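Local coordinates for protein probable glutathione S-transferase (Bordetella bronchiseptica RB50, PDB 3H1N) that probably acts as a glutathione S-transferase, conjugating glutathione to electrophilic substrates, at residues B[36-40]-B[87-91]; B[98-102]-B[178-183]; B[124-128]-B[148-152]; B[157-162]-B[206-210]. All blocks are in the same frame, centred on the assembly; numbering follows the deposited sequence.

Contact 1: B[36-40]-B[87-91]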
loop_
_atom_site.group_PDB
_atom_site.type_symbol
_atom_site.label_atom_id
_atom_site.label_comp_id
_atom_site.label_asym_id
_atom_site.label_seq_id
_atom_site.Cartn_x
_atom_site.Cartn_y
_atom_site.Cartn_z
ATOM N N PHE B 36 -3.630 5.372 -12.545
ATOM C CA PHE B 36 -2.663 4.272 -12.615
ATOM C C PHE B 36 -3.277 3.051 -13.314
ATOM O O PHE B 36 -2.630 2.383 -14.134
ATOM C CB PHE B 36 -2.137 3.903 -11.228
ATOM C CG PHE B 36 -1.331 4.995 -10.568
ATOM C CD1 PHE B 36 0.026 5.162 -10.869
ATOM C CD2 PHE B 36 -1.924 5.847 -9.634
ATOM C CE1 PHE B 36 0.774 6.164 -10.248
ATOM C CE2 PHE B 36 -1.182 6.866 -9.012
ATOM C CZ PHE B 36 0.169 7.024 -9.325
ATOM N N VAL B 37 -4.547 2.798 -13.032
ATOM C CA VAL B 37 -5.258 1.677 -13.645
ATOM C C VAL B 37 -5.549 1.968 -15.119
ATOM O O VAL B 37 -5.326 1.107 -15.991
ATOM C CB VAL B 37 -6.548 1.329 -12.861
ATOM C CG1 VAL B 37 -7.307 0.183 -13.538
ATOM C CG2 VAL B 37 -6.207 0.965 -11.437
ATOM N N ARG B 38 -6.006 3.192 -15.385
ATOM C CA ARG B 38 -6.403 3.630 -16.718
ATOM C C ARG B 38 -5.219 3.561 -17.688
ATOM O O ARG B 38 -5.384 3.136 -18.836
ATOM C CB ARG B 38 -6.954 5.067 -16.638
ATOM C CG ARG B 38 -7.808 5.527 -17.799
ATOM C CD ARG B 38 -8.910 6.509 -17.346
ATOM N NE ARG B 38 -8.410 7.390 -16.306
ATOM C CZ ARG B 38 -8.973 7.578 -15.114
ATOM N NH1 ARG B 38 -8.385 8.388 -14.249
ATOM N NH2 ARG B 38 -10.131 7.011 -14.804
ATOM N N LEU B 39 -4.029 3.971 -17.236
ATOM C CA LEU B 39 -2.829 3.871 -18.084
ATOM C C LEU B 39 -2.527 2.427 -18.501
ATOM O O LEU B 39 -2.241 2.156 -19.652
ATOM C CB LEU B 39 -1.602 4.500 -17.400
ATOM C CG LEU B 39 -1.558 6.031 -17.366
ATOM C CD1 LEU B 39 -0.522 6.503 -16.364
ATOM C CD2 LEU B 39 -1.276 6.617 -18.753
ATOM N N ALA B 40 -2.603 1.499 -17.554
ATOM C CA ALA B 40 -2.347 0.095 -17.856
ATOM C C ALA B 40 -3.360 -0.510 -18.827
ATOM O O ALA B 40 -2.979 -1.261 -19.730
ATOM C CB ALA B 40 -2.294 -0.713 -16.557
ATOM N N THR B 87 -5.537 0.064 -5.768
ATOM C CA THR B 87 -4.849 0.305 -7.033
ATOM C C THR B 87 -3.783 -0.752 -7.339
ATOM O O THR B 87 -3.781 -1.314 -8.436
ATOM C CB THR B 87 -4.237 1.733 -7.098
ATOM O OG1 THR B 87 -5.268 2.694 -6.846
ATOM C CG2 THR B 87 -3.615 2.001 -8.478
ATOM N N ALA B 88 -2.905 -1.024 -6.376
ATOM C CA ALA B 88 -1.840 -2.028 -6.544
ATOM C C ALA B 88 -2.381 -3.451 -6.787
ATOM O O ALA B 88 -1.764 -4.242 -7.516
ATOM C CB ALA B 88 -0.908 -2.018 -5.327
ATOM N N ASN B 89 -3.500 -3.771 -6.134
ATOM C CA ASN B 89 -4.183 -5.072 -6.270
ATOM C C ASN B 89 -4.829 -5.216 -7.661
ATOM O O ASN B 89 -4.666 -6.245 -8.315
ATOM C CB ASN B 89 -5.233 -5.208 -5.166
ATOM C CG ASN B 89 -5.747 -6.641 -4.981
ATOM O OD1 ASN B 89 -4.997 -7.616 -5.020
ATOM N ND2 ASN B 89 -7.042 -6.754 -4.756
ATOM N N ILE B 90 -5.536 -4.184 -8.115
ATOM C CA ILE B 90 -6.092 -4.174 -9.473
ATOM C C ILE B 90 -4.965 -4.444 -10.467
ATOM O O ILE B 90 -5.081 -5.323 -11.319
ATOM C CB ILE B 90 -6.848 -2.857 -9.787
ATOM C CG1 ILE B 90 -8.075 -2.716 -8.858
ATOM C CG2 ILE B 90 -7.261 -2.801 -11.267
ATOM C CD1 ILE B 90 -8.643 -1.291 -8.811
ATOM N N LEU B 91 -3.847 -3.739 -10.304
ATOM C CA LEU B 91 -2.740 -3.843 -11.261
ATOM C C LEU B 91 -2.061 -5.208 -11.201
ATOM O O LEU B 91 -1.715 -5.755 -12.242
ATOM C CB LEU B 91 -1.728 -2.712 -11.059
ATOM C CG LEU B 91 -2.169 -1.305 -11.478
ATOM C CD1 LEU B 91 -1.221 -0.226 -10.921
ATOM C CD2 LEU B 91 -2.283 -1.210 -12.999
#
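Val37 and Ile90 meet almost perpendicularly between two helices that run nearly side by side, their short axes 10.0 Å apart and inclined at 17°. The CG2 methyl of Ile90 is received by the fork of the valine, 3.8 Å from Val37 CG1 and 3.9 Å from Val37 CG2. With Val37 CG1 anti to the backbone N (chi1 178°), the two branches straddle that single methyl instead of one facing it alone. One turn back on the second helix, the CG2 branch of Thr87 slants across Val37 CG2 and lies 3.7 Å from Phe36 CB. The threonine meets helix 34-43 through this methyl. Phe36 contributes mainly the root of its side chain, because the ring leads off from the second helix once past CB. Leu91 closes the opposite flank: its CD2 methyl reaches Ala40 CB at 3.6 Å and also rests 3.8 Å from Phe36 O, while Leu91 CD1 is turned to Phe36 CB. The small Ala40 lets the leucine tip come close to the first helix. No hydrogen bond crosses this buried interface, which is held by apolar packing, mostly of methyl groups. The two helices, 34-43 and 87-97, belong to the thioredoxin-like domain expected of a glutathione S-transferase, with strand 82-85 running directly into the second. The C-terminal helices cover the seam: Ile118 and Thr122 of helix 105-127 lie on Phe36, and His190 of helix 183-198 meets its ring edge-to-face.

Contact 2: B[98-102]-B[178-183]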
loop_
_atom_site.group_PDB
_atom_site.type_symbol
_atom_site.label_atom_id
_atom_site.label_comp_id
_atom_site.label_asym_id
_atom_site.label_seq_id
_atom_site.Cartn_x
_atom_site.Cartn_y
_atom_site.Cartn_z
ATOM N N HIS B 98 -2.946 -10.441 -17.982
ATOM C CA HIS B 98 -2.709 -9.829 -19.294
ATOM C C HIS B 98 -1.240 -9.594 -19.630
ATOM O O HIS B 98 -0.925 -8.923 -20.615
ATOM C CB HIS B 98 -3.505 -8.526 -19.435
ATOM C CG HIS B 98 -4.986 -8.725 -19.336
ATOM N ND1 HIS B 98 -5.773 -8.999 -20.433
ATOM C CD2 HIS B 98 -5.818 -8.724 -18.267
ATOM C CE1 HIS B 98 -7.029 -9.151 -20.047
ATOM N NE2 HIS B 98 -7.083 -8.990 -18.738
ATOM N N GLY B 99 -0.337 -10.151 -18.826
ATOM C CA GLY B 99 1.094 -10.066 -19.137
ATOM C C GLY B 99 1.684 -8.663 -19.015
ATOM O O GLY B 99 2.628 -8.322 -19.728
ATOM N N LEU B 100 1.134 -7.850 -18.112
ATOM C CA LEU B 100 1.683 -6.499 -17.863
ATOM C C LEU B 100 2.771 -6.522 -16.791
ATOM O O LEU B 100 3.208 -5.473 -16.293
ATOM C CB LEU B 100 0.566 -5.515 -17.477
ATOM C CG LEU B 100 -0.673 -5.504 -18.382
ATOM C CD1 LEU B 100 -1.584 -4.358 -18.003
ATOM C CD2 LEU B 100 -0.278 -5.433 -19.864
ATOM N N ALA B 101 3.172 -7.728 -16.405
ATOM C CA ALA B 101 4.252 -7.936 -15.454
ATOM C C ALA B 101 4.980 -9.227 -15.847
ATOM O O ALA B 101 4.443 -10.014 -16.638
ATOM C CB ALA B 101 3.698 -8.031 -14.041
ATOM N N PRO B 102 6.191 -9.457 -15.291
ATOM C CA PRO B 102 6.988 -10.623 -15.675
ATOM C C PRO B 102 6.229 -11.939 -15.457
ATOM O O PRO B 102 5.303 -11.980 -14.645
ATOM C CB PRO B 102 8.216 -10.523 -14.759
ATOM C CG PRO B 102 8.328 -9.072 -14.432
ATOM C CD PRO B 102 6.910 -8.594 -14.334
HETATM N N MSE B 178 12.184 -8.288 -17.891
HETATM C CA MSE B 178 11.216 -8.994 -18.744
HETATM C C MSE B 178 11.356 -8.708 -20.245
HETATM O O MSE B 178 10.913 -9.513 -21.071
HETATM C CB MSE B 178 9.763 -8.776 -18.254
HETATM C CG MSE B 178 9.123 -7.441 -18.621
HETATM SE SE MSE B 178 7.269 -7.215 -17.978
HETATM C CE MSE B 178 6.535 -8.647 -19.067
ATOM N N GLY B 179 11.981 -7.585 -20.593
ATOM C CA GLY B 179 12.199 -7.221 -21.987
ATOM C C GLY B 179 11.176 -6.276 -22.593
ATOM O O GLY B 179 11.147 -6.094 -23.814
ATOM N N ARG B 180 10.348 -5.672 -21.738
ATOM C CA ARG B 180 9.320 -4.686 -22.133
ATOM C C ARG B 180 8.844 -3.897 -20.911
ATOM O O ARG B 180 9.199 -4.239 -19.780
ATOM C CB ARG B 180 8.123 -5.368 -22.806
ATOM C CG ARG B 180 7.517 -6.532 -22.030
ATOM C CD ARG B 180 6.083 -6.800 -22.470
ATOM N NE ARG B 180 5.155 -5.831 -21.883
ATOM C CZ ARG B 180 3.849 -5.769 -22.142
ATOM N NH1 ARG B 180 3.100 -4.850 -21.549
ATOM N NH2 ARG B 180 3.285 -6.615 -22.997
ATOM N N TRP B 181 8.036 -2.855 -21.129
ATOM C CA TRP B 181 7.416 -2.135 -20.003
ATOM C C TRP B 181 6.497 -3.049 -19.199
ATOM O O TRP B 181 5.897 -3.973 -19.752
ATOM C CB TRP B 181 6.657 -0.863 -20.435
ATOM C CG TRP B 181 5.487 -1.066 -21.403
ATOM C CD1 TRP B 181 5.523 -0.923 -22.764
ATOM C CD2 TRP B 181 4.130 -1.417 -21.075
ATOM N NE1 TRP B 181 4.277 -1.172 -23.301
ATOM C CE2 TRP B 181 3.406 -1.478 -22.290
ATOM C CE3 TRP B 181 3.458 -1.692 -19.873
ATOM C CZ2 TRP B 181 2.037 -1.809 -22.341
ATOM C CZ3 TRP B 181 2.098 -2.017 -19.921
ATOM C CH2 TRP B 181 1.403 -2.074 -21.144
ATOM N N SER B 182 6.433 -2.782 -17.896
ATOM C CA SER B 182 5.484 -3.407 -16.978
ATOM C C SER B 182 4.555 -2.307 -16.463
ATOM O O SER B 182 4.797 -1.122 -16.714
ATOM C CB SER B 182 6.221 -4.043 -15.798
ATOM O OG SER B 182 6.692 -3.033 -14.912
ATOM N N TYR B 183 3.503 -2.670 -15.723
ATOM C CA TYR B 183 2.617 -1.623 -15.217
ATOM C C TYR B 183 3.301 -0.661 -14.231
ATOM O O TYR B 183 2.907 0.499 -14.138
ATOM C CB TYR B 183 1.330 -2.195 -14.645
ATOM C CG TYR B 183 1.482 -3.073 -13.432
ATOM C CD1 TYR B 183 1.694 -2.521 -12.167
ATOM C CD2 TYR B 183 1.332 -4.455 -13.532
ATOM C CE1 TYR B 183 1.792 -3.336 -11.030
ATOM C CE2 TYR B 183 1.420 -5.275 -12.403
ATOM C CZ TYR B 183 1.658 -4.710 -11.158
ATOM O OH TYR B 183 1.731 -5.514 -10.024
#
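Leu100 and Trp181 lie side by side and point the same way, so that Leu100 CD2 sits 4.0 Å from Trp181 CH2 at the far rim of the indole. The next apolar pair is Ala101 with Tyr183, where the methyl CB comes within 3.9 Å of Tyr183 CE2. Further out, the selenomethionine Met178 crosses Pro102 at about a right angle, with SE 3.9 Å from Pro102 CD. The chain of Met178 is bent at its last torsion (chi3 -65°), which carries CE to within 3.5 Å of Ala101 O. Polar contacts gather round the backbone of the first loop. Leu100 O accepts the amide of Tyr183 N at 2.9 Å, with an angle of 145° at the hydrogen, and Ser182 CA adds a CH···O contact of 3.1 Å to the same oxygen. At the edge, Gly99 O stands 3.7 Å above the centre of the Arg180 guanidinium, over a face and thus not on an N-H. The plane of that group is fixed by a nearly straight in-plane bond (167°) from Arg180 NE to Trp181 O, while Trp181 NE1 turns to Glu225. Ser182 occupies the N-cap of helix 183-198, its OG bonded weakly to Ala184 N, while its own N donates to Asp185 OD2, the half of a capping box in which the helix's third residue binds the N-cap amide, consistent with the N-capping box of this family. The contact thus pins the linker between helices 87-97 and 105-127 to the start of helix 183-198, with Ala40 of helix 34-43 lying against Leu100.

Contact 3: B[124-128]-B[148-152]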
loop_
_atom_site.group_PDB
_atom_site.type_symbol
_atom_site.label_atom_id
_atom_site.label_comp_id
_atom_site.label_asym_id
_atom_site.label_seq_id
_atom_site.Cartn_x
_atom_site.Cartn_y
_atom_site.Cartn_z
ATOM N N GLU B 124 1.985 10.350 -0.241
ATOM C CA GLU B 124 2.740 11.453 0.368
ATOM C C GLU B 124 2.528 12.742 -0.416
ATOM O O GLU B 124 2.439 13.813 0.185
ATOM C CB GLU B 124 4.235 11.121 0.527
ATOM C CG GLU B 124 4.486 10.058 1.589
ATOM C CD GLU B 124 5.954 9.916 2.019
ATOM O OE1 GLU B 124 6.725 10.892 1.919
ATOM O OE2 GLU B 124 6.322 8.825 2.515
ATOM N N ALA B 125 2.406 12.636 -1.739
ATOM C CA ALA B 125 2.114 13.815 -2.575
ATOM C C ALA B 125 0.728 14.402 -2.276
ATOM O O ALA B 125 0.486 15.607 -2.493
ATOM C CB ALA B 125 2.270 13.481 -4.062
ATOM N N HIS B 126 -0.185 13.551 -1.802
ATOM C CA HIS B 126 -1.511 14.002 -1.393
ATOM C C HIS B 126 -1.462 14.575 0.007
ATOM O O HIS B 126 -2.035 15.631 0.296
ATOM C CB HIS B 126 -2.518 12.857 -1.418
ATOM C CG HIS B 126 -3.809 13.192 -0.744
ATOM N ND1 HIS B 126 -4.060 12.865 0.571
ATOM C CD2 HIS B 126 -4.906 13.850 -1.185
ATOM C CE1 HIS B 126 -5.265 13.291 0.905
ATOM N NE2 HIS B 126 -5.799 13.891 -0.141
ATOM N N ASP B 127 -0.795 13.848 0.891
ATOM C CA ASP B 127 -0.768 14.220 2.287
ATOM C C ASP B 127 0.016 15.520 2.534
ATOM O O ASP B 127 -0.145 16.127 3.575
ATOM C CB ASP B 127 -0.233 13.062 3.124
ATOM C CG ASP B 127 -1.221 11.897 3.229
ATOM O OD1 ASP B 127 -2.334 11.945 2.654
ATOM O OD2 ASP B 127 -0.891 10.926 3.937
ATOM N N VAL B 128 0.825 15.978 1.570
ATOM C CA VAL B 128 1.556 17.233 1.748
ATOM C C VAL B 128 0.573 18.409 1.932
ATOM O O VAL B 128 0.835 19.322 2.708
ATOM C CB VAL B 128 2.556 17.501 0.580
ATOM C CG1 VAL B 128 1.859 18.121 -0.622
ATOM C CG2 VAL B 128 3.688 18.398 1.046
ATOM N N ARG B 148 4.904 20.271 6.420
ATOM C CA ARG B 148 5.025 18.976 5.749
ATOM C C ARG B 148 5.735 19.071 4.393
ATOM O O ARG B 148 6.564 18.211 4.065
ATOM C CB ARG B 148 3.647 18.321 5.588
ATOM C CG ARG B 148 3.737 16.972 4.894
ATOM C CD ARG B 148 2.865 15.922 5.523
ATOM N NE ARG B 148 3.109 14.629 4.880
ATOM C CZ ARG B 148 2.706 13.458 5.361
ATOM N NH1 ARG B 148 2.033 13.391 6.508
ATOM N NH2 ARG B 148 2.994 12.345 4.698
ATOM N N ALA B 149 5.425 20.119 3.618
ATOM C CA ALA B 149 6.050 20.348 2.320
ATOM C C ALA B 149 7.575 20.482 2.387
ATOM O O ALA B 149 8.291 19.949 1.528
ATOM C CB ALA B 149 5.424 21.585 1.610
ATOM N N ALA B 150 8.066 21.162 3.423
ATOM C CA ALA B 150 9.505 21.331 3.587
ATOM C C ALA B 150 10.197 19.969 3.700
ATOM O O ALA B 150 11.215 19.756 3.065
ATOM C CB ALA B 150 9.836 22.230 4.777
ATOM N N ASP B 151 9.623 19.039 4.457
ATOM C CA ASP B 151 10.186 17.681 4.556
ATOM C C ASP B 151 10.017 16.859 3.268
ATOM O O ASP B 151 10.920 16.114 2.866
ATOM C CB ASP B 151 9.582 16.929 5.746
ATOM C CG ASP B 151 10.255 15.575 5.985
ATOM O OD1 ASP B 151 11.482 15.547 6.234
ATOM O OD2 ASP B 151 9.558 14.535 5.914
ATOM N N PHE B 152 8.864 16.989 2.624
ATOM C CA PHE B 152 8.591 16.206 1.429
ATOM C C PHE B 152 9.599 16.620 0.346
ATOM O O PHE B 152 10.216 15.764 -0.307
ATOM C CB PHE B 152 7.146 16.429 0.966
ATOM C CG PHE B 152 6.752 15.632 -0.278
ATOM C CD1 PHE B 152 6.626 14.246 -0.225
ATOM C CD2 PHE B 152 6.477 16.277 -1.480
ATOM C CE1 PHE B 152 6.253 13.503 -1.352
ATOM C CE2 PHE B 152 6.090 15.548 -2.625
ATOM C CZ PHE B 152 5.982 14.165 -2.565
HETATM O O HOH W 1 5.776 13.095 3.202
HETATM O O HOH W 2 3.977 14.620 2.302
HETATM O O HOH W 3 0.139 11.143 6.336
#
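Arg148 stretches along the C-terminal part of helix 105-127, laying its guanidinium over Asp127. From CB, next to the carbonyl O of Val128, the side chain runs to CG, which lies 3.8 Å from Val128 CA. A bend at chi2 (137°) then turns it along the backbone, bringing CD to 3.6 Å from Asp127 O. Beyond CD, Arg148 NE donates in the guanidinium plane to water 2 at 2.7 Å, which in turn donates a hydrogen bond to Glu124 O. One face of the guanidinium is covered by Asp127 CB, 3.6 Å above its plane and over its centre. Arg148 NH1 lies 2.9 Å from water 3, which donates to Asp127 OD2; NH1 also binds Pro131 O of the second subunit. Arg148 NH2 lies 3.2 Å from water 1, which donates to Glu124 OE1. Nearby, the ring of Phe152 packs on the aliphatic part of Glu124, with CE1 3.6 Å from Glu124 CB, and its CZ reaches Ala125. Charge acts here largely at a distance: Asp127 OD2 is 4.2 Å from Arg148 NH2 but well out of the guanidinium plane, and Glu124 finds its salt bridge with Arg156. The arginine is therefore held by three water bridges and a carbonyl of the partner chain, not by a direct ion pair with these acids, though both carboxylates probably favour its positive charge.

Contact 4: B[157-162]-B[206-210]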
loop_
_atom_site.group_PDB
_atom_site.type_symbol
_atom_site.label_atom_id
_atom_site.label_comp_id
_atom_site.label_asym_id
_atom_site.label_seq_id
_atom_site.Cartn_x
_atom_site.Cartn_y
_atom_site.Cartn_z
HETATM N N MSE B 157 11.089 13.349 -1.462
HETATM C CA MSE B 157 11.181 13.344 -2.921
HETATM C C MSE B 157 12.535 12.812 -3.423
HETATM O O MSE B 157 12.561 11.909 -4.267
HETATM C CB MSE B 157 10.863 14.729 -3.514
HETATM C CG MSE B 157 9.370 15.045 -3.526
HETATM SE SE MSE B 157 8.947 16.846 -4.141
HETATM C CE MSE B 157 9.681 16.761 -5.921
ATOM N N PRO B 158 13.660 13.337 -2.895
ATOM C CA PRO B 158 14.927 12.751 -3.366
ATOM C C PRO B 158 15.134 11.281 -2.954
ATOM O O PRO B 158 15.764 10.528 -3.699
ATOM C CB PRO B 158 16.014 13.636 -2.738
ATOM C CG PRO B 158 15.350 14.782 -2.142
ATOM C CD PRO B 158 13.858 14.604 -2.169
ATOM N N LYS B 159 14.626 10.873 -1.798
ATOM C CA LYS B 159 14.790 9.478 -1.392
ATOM C C LYS B 159 14.084 8.498 -2.352
ATOM O O LYS B 159 14.682 7.521 -2.805
ATOM C CB LYS B 159 14.326 9.227 0.045
ATOM C CG LYS B 159 14.553 7.793 0.466
ATOM C CD LYS B 159 14.200 7.566 1.927
ATOM C CE LYS B 159 14.701 6.208 2.402
ATOM N NZ LYS B 159 14.479 6.078 3.861
ATOM N N PHE B 160 12.808 8.749 -2.617
ATOM C CA PHE B 160 12.054 7.972 -3.601
ATOM C C PHE B 160 12.678 8.032 -4.992
ATOM O O PHE B 160 12.799 7.008 -5.647
ATOM C CB PHE B 160 10.622 8.475 -3.682
ATOM C CG PHE B 160 9.755 8.019 -2.546
ATOM C CD1 PHE B 160 9.323 6.691 -2.478
ATOM C CD2 PHE B 160 9.341 8.915 -1.574
ATOM C CE1 PHE B 160 8.496 6.264 -1.470
ATOM C CE2 PHE B 160 8.514 8.487 -0.520
ATOM C CZ PHE B 160 8.098 7.164 -0.465
HETATM N N MSE B 161 13.063 9.225 -5.450
HETATM C CA MSE B 161 13.592 9.349 -6.802
HETATM C C MSE B 161 14.924 8.613 -6.972
HETATM O O MSE B 161 15.130 7.912 -7.980
HETATM C CB MSE B 161 13.674 10.822 -7.238
HETATM C CG MSE B 161 12.275 11.407 -7.479
HETATM SE SE MSE B 161 12.269 13.298 -7.847
HETATM C CE MSE B 161 12.776 13.225 -9.704
ATOM N N GLN B 162 15.812 8.761 -5.990
ATOM C CA GLN B 162 17.079 8.013 -5.971
ATOM C C GLN B 162 16.823 6.510 -5.980
ATOM O O GLN B 162 17.516 5.762 -6.669
ATOM C CB GLN B 162 17.935 8.382 -4.753
ATOM C CG GLN B 162 19.403 7.890 -4.834
ATOM C CD GLN B 162 20.205 8.587 -5.931
ATOM O OE1 GLN B 162 20.123 8.232 -7.106
ATOM N NE2 GLN B 162 20.986 9.584 -5.544
ATOM N N LEU B 206 16.035 18.882 -8.998
ATOM C CA LEU B 206 16.300 17.472 -8.798
ATOM C C LEU B 206 16.529 16.646 -10.058
ATOM O O LEU B 206 17.281 15.668 -10.025
ATOM C CB LEU B 206 15.174 16.830 -7.973
ATOM C CG LEU B 206 14.903 17.253 -6.525
ATOM C CD1 LEU B 206 13.754 16.419 -6.010
ATOM C CD2 LEU B 206 16.132 17.091 -5.610
ATOM N N VAL B 207 15.872 16.998 -11.160
ATOM C CA VAL B 207 15.799 16.051 -12.297
ATOM C C VAL B 207 17.146 15.612 -12.895
ATOM O O VAL B 207 17.287 14.458 -13.317
ATOM C CB VAL B 207 14.791 16.486 -13.411
ATOM C CG1 VAL B 207 13.350 16.406 -12.873
ATOM C CG2 VAL B 207 15.121 17.866 -13.936
ATOM N N HIS B 208 18.137 16.506 -12.881
ATOM C CA HIS B 208 19.474 16.190 -13.413
ATOM C C HIS B 208 20.131 15.028 -12.665
ATOM O O HIS B 208 21.001 14.349 -13.211
ATOM C CB HIS B 208 20.402 17.417 -13.363
ATOM C CG HIS B 208 21.053 17.619 -12.027
ATOM N ND1 HIS B 208 20.375 18.124 -10.938
ATOM C CD2 HIS B 208 22.309 17.351 -11.596
ATOM C CE1 HIS B 208 21.189 18.178 -9.901
ATOM N NE2 HIS B 208 22.368 17.715 -10.270
ATOM N N ARG B 209 19.740 14.829 -11.408
ATOM C CA ARG B 209 20.313 13.769 -10.590
ATOM C C ARG B 209 19.941 12.376 -11.090
ATOM O O ARG B 209 20.638 11.399 -10.792
ATOM C CB ARG B 209 19.832 13.867 -9.143
ATOM C CG ARG B 209 20.051 15.192 -8.428
ATOM C CD ARG B 209 19.453 15.058 -7.024
ATOM N NE ARG B 209 19.687 16.243 -6.198
ATOM C CZ ARG B 209 19.353 16.333 -4.913
ATOM N NH1 ARG B 209 18.765 15.311 -4.292
ATOM N NH2 ARG B 209 19.602 17.444 -4.244
ATOM N N TYR B 210 18.813 12.280 -11.792
ATOM C CA TYR B 210 18.195 10.982 -12.085
ATOM C C TYR B 210 17.989 10.726 -13.594
ATOM O O TYR B 210 16.839 10.591 -14.041
ATOM C CB TYR B 210 16.861 10.853 -11.326
ATOM C CG TYR B 210 16.931 11.351 -9.886
ATOM C CD1 TYR B 210 17.666 10.663 -8.926
ATOM C CD2 TYR B 210 16.276 12.525 -9.495
ATOM C CE1 TYR B 210 17.755 11.128 -7.619
ATOM C CE2 TYR B 210 16.348 12.997 -8.168
ATOM C CZ TYR B 210 17.093 12.287 -7.245
ATOM O OH TYR B 210 17.181 12.723 -5.941
#
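Leu206 opens the contact by pressing CD1 against two selenomethionines, 3.9 Å from Met161 SE and 4.1 Å from Met157 CE. Its other methyl, CD2, faces Pro158 CG and also underlies the guanidinium of Arg209 on one face. Arg209 then extends back over the leucine so that NH1 comes 3.6 Å from Pro158 CB; a weak bond links the same nitrogen to Tyr210 OH. Tyr210 makes the broadest contact, its ring clamped between Arg209 CB on one face and Met161 CB on the opposite one. Met161 CB lies 3.7 Å from the centroid of the Tyr210 ring and 17° off its normal, a CH-pi contact. A bend at chi3 (80°) returns Met161 CE to 3.6 Å from Tyr210 CD2. The selenium stands obliquely, 5.0 Å from the centroid of the Tyr210 ring. At the ring's far end, Tyr210 OH reaches Pro158 CA at 3.4 Å, where helix 142-167 is kinked. The arrangement is a Met-aromatic contact within the all-helical C-terminal domain of a glutathione S-transferase, with the tyrosine at the N-cap position of helix 211-221.

In the fold
From the N terminus, contact 1 comes first, closing a loop from helix 34-43 through most of the sheet to helix 87-97 inside the N-terminal domain. The chain then enters 98-102, the first half of contact 2, whose partner arrives only at 178-183; this long loop contains helices 105-127 and 142-167 and joins the interdomain linker to the C-terminal bundle. Contact 3 is enclosed within it, pairing the end of the first of those helices with the second. Contact 4 starts inside and ends beyond it, so contacts 2 and 4 cross. Contacts 1 and 2 touch, as do 3 and 4 along helix 142-167, whereas contacts 2 and 3 lie about 31 Å apart between centres.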